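Local coordinates for protein lipase (Acinetobacter baumannii, PDB 4OPM) that probably hydrolyses ester bonds of acylglycerols as a putative lipase of the alpha/beta hydrolase fold, at residues K164-S169 against F174-K179. Residues are numbered along the deposited sequence; the frame is centred on the assembly and turned at random.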
loop_
_atom_site.group_PDB
_atom_site.type_symbol
_atom_site.label_atom_id
_atom_site.label_comp_id
_atom_site.label_asym_id
_atom_site.label_seq_id
_atom_site.Cartn_x
_atom_site.Cartn_y
_atom_site.Cartn_z
ATOM N N LYS A 164 -12.351 -4.212 12.609
ATOM C CA LYS A 164 -13.555 -4.877 12.094
ATOM C C LYS A 164 -14.644 -3.862 11.699
ATOM O O LYS A 164 -15.452 -4.164 10.821
ATOM C CB LYS A 164 -14.114 -5.879 13.114
ATOM C CG LYS A 164 -13.221 -7.097 13.272
ATOM C CD LYS A 164 -13.724 -7.999 14.389
ATOM C CE LYS A 164 -12.832 -9.195 14.590
ATOM N NZ LYS A 164 -13.065 -10.230 13.548
ATOM N N GLN A 165 -14.660 -2.659 12.339
ATOM C CA GLN A 165 -15.634 -1.591 12.034
ATOM C C GLN A 165 -15.374 -0.963 10.663
ATOM O O GLN A 165 -16.246 -0.273 10.124
ATOM C CB GLN A 165 -15.593 -0.493 13.110
ATOM C CG GLN A 165 -15.945 -0.991 14.523
ATOM C CD GLN A 165 -16.082 0.115 15.538
ATOM O OE1 GLN A 165 -15.621 1.246 15.353
ATOM N NE2 GLN A 165 -16.685 -0.210 16.664
ATOM N N LEU A 166 -14.168 -1.183 10.115
ATOM C CA LEU A 166 -13.742 -0.629 8.830
ATOM C C LEU A 166 -13.974 -1.605 7.661
ATOM O O LEU A 166 -13.712 -1.248 6.503
ATOM C CB LEU A 166 -12.256 -0.222 8.908
ATOM C CG LEU A 166 -11.887 0.826 9.976
ATOM C CD1 LEU A 166 -10.410 1.130 9.939
ATOM C CD2 LEU A 166 -12.710 2.101 9.832
ATOM N N LEU A 167 -14.465 -2.821 7.964
ATOM C CA LEU A 167 -14.768 -3.852 6.965
ATOM C C LEU A 167 -15.953 -3.442 6.101
ATOM O O LEU A 167 -16.959 -2.969 6.636
ATOM C CB LEU A 167 -15.095 -5.173 7.672
ATOM C CG LEU A 167 -13.988 -6.200 7.825
ATOM C CD1 LEU A 167 -12.728 -5.624 8.461
ATOM C CD2 LEU A 167 -14.478 -7.375 8.619
ATOM N N VAL A 168 -15.851 -3.630 4.782
ATOM C CA VAL A 168 -16.943 -3.319 3.852
ATOM C C VAL A 168 -17.651 -4.649 3.538
ATOM O O VAL A 168 -17.123 -5.440 2.743
ATOM C CB VAL A 168 -16.453 -2.579 2.576
ATOM C CG1 VAL A 168 -17.619 -2.287 1.630
ATOM C CG2 VAL A 168 -15.714 -1.281 2.937
ATOM N N SER A 169 -18.798 -4.911 4.188
ATOM C CA SER A 169 -19.543 -6.166 4.056
ATOM C C SER A 169 -20.964 -5.960 3.531
ATOM O O SER A 169 -21.607 -6.928 3.099
ATOM C CB SER A 169 -19.618 -6.865 5.413
ATOM O OG SER A 169 -18.380 -6.840 6.103
ATOM N N PHE A 174 -18.918 1.354 2.491
ATOM C CA PHE A 174 -17.808 2.031 1.816
ATOM C C PHE A 174 -17.794 3.524 2.158
ATOM O O PHE A 174 -16.719 4.052 2.440
ATOM C CB PHE A 174 -17.832 1.799 0.304
ATOM C CG PHE A 174 -16.591 2.234 -0.447
ATOM C CD1 PHE A 174 -15.333 2.175 0.152
ATOM C CD2 PHE A 174 -16.671 2.637 -1.775
ATOM C CE1 PHE A 174 -14.187 2.568 -0.550
ATOM C CE2 PHE A 174 -15.525 3.032 -2.476
ATOM C CZ PHE A 174 -14.293 2.993 -1.859
ATOM N N ASN A 175 -18.975 4.177 2.204
ATOM C CA ASN A 175 -19.070 5.585 2.598
ATOM C C ASN A 175 -18.539 5.789 4.023
ATOM O O ASN A 175 -17.817 6.764 4.271
ATOM C CB ASN A 175 -20.498 6.111 2.484
ATOM C CG ASN A 175 -20.770 6.761 1.145
ATOM O OD1 ASN A 175 -21.695 6.378 0.426
ATOM N ND2 ASN A 175 -19.963 7.754 0.771
ATOM N N TYR A 176 -18.853 4.849 4.942
ATOM C CA TYR A 176 -18.358 4.917 6.321
ATOM C C TYR A 176 -16.821 4.834 6.335
ATOM O O TYR A 176 -16.154 5.638 7.000
ATOM C CB TYR A 176 -18.968 3.793 7.193
ATOM C CG TYR A 176 -18.454 3.846 8.617
ATOM C CD1 TYR A 176 -18.962 4.769 9.528
ATOM C CD2 TYR A 176 -17.392 3.041 9.026
ATOM C CE1 TYR A 176 -18.451 4.865 10.821
ATOM C CE2 TYR A 176 -16.878 3.123 10.323
ATOM C CZ TYR A 176 -17.407 4.043 11.213
ATOM O OH TYR A 176 -16.907 4.145 12.485
ATOM N N LEU A 177 -16.265 3.862 5.594
ATOM C CA LEU A 177 -14.814 3.668 5.505
ATOM C C LEU A 177 -14.117 4.928 4.989
ATOM O O LEU A 177 -13.129 5.358 5.591
ATOM C CB LEU A 177 -14.461 2.468 4.605
ATOM C CG LEU A 177 -12.960 2.199 4.409
ATOM C CD1 LEU A 177 -12.299 1.783 5.719
ATOM C CD2 LEU A 177 -12.727 1.150 3.342
ATOM N N LEU A 178 -14.644 5.532 3.909
ATOM C CA LEU A 178 -14.050 6.743 3.320
ATOM C C LEU A 178 -14.001 7.887 4.329
ATOM O O LEU A 178 -13.019 8.639 4.341
ATOM C CB LEU A 178 -14.805 7.199 2.066
ATOM C CG LEU A 178 -14.840 6.213 0.892
ATOM C CD1 LEU A 178 -15.828 6.664 -0.165
ATOM C CD2 LEU A 178 -13.497 6.059 0.268
ATOM N N LYS A 179 -15.035 7.994 5.192
ATOM C CA LYS A 179 -15.112 9.033 6.231
ATOM C C LYS A 179 -14.021 8.839 7.286
ATOM O O LYS A 179 -13.637 9.808 7.947
ATOM C CB LYS A 179 -16.497 9.059 6.901
ATOM C CG LYS A 179 -17.555 9.733 6.023
ATOM C CD LYS A 179 -18.960 9.622 6.616
ATOM C CE LYS A 179 -19.961 10.541 5.943
ATOM N NZ LYS A 179 -20.352 10.065 4.589
HETATM O O HOH W 1 -14.759 2.731 13.156
#
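L177 reaches across to L166 and V168 in the helical insertion that follows strand 137-143 of this alpha/beta hydrolase fold, where many alpha/beta hydrolases carry a cap, which this insertion probably forms; here the loop ahead of helix 173-181 folds back along that helix's first turns. The tight part centres on the two methyls of L177. With CG anti to the backbone N (chi1 178°), the side chain extends into the loop, and L177 CD1 sits 3.4 Å from the backbone O of L166 and 3.8 Å from L166 CB, the two leucine side chains crossing at about a right angle. L177 CD2 takes the other neighbour, lying 3.9 Å from V168 CG2. V168, buried, also sets CG1 beside F174 CB at the start of the helix; it was modelled in two conformers, and its methyl contacts describe one of them. F174 itself packs on M200 of helix 190-220, which ties this end to the next helix. Toward solvent the fit slackens. The exposed Y176 ring meets L166 CD2 obliquely, and Y176 CE2 lies 3.5 Å from Q165 O, a van der Waals approach. Q165 and Y176 do not bond directly: Q165 OE1 and Y176 OH stand 4.3 Å apart, and a water bridges them. That water lies at the edge of the Y176 ring, in its plane, donating to Q165 OE1 at 2.8 Å and hydrogen-bonding to Y176 OH at 2.7 Å.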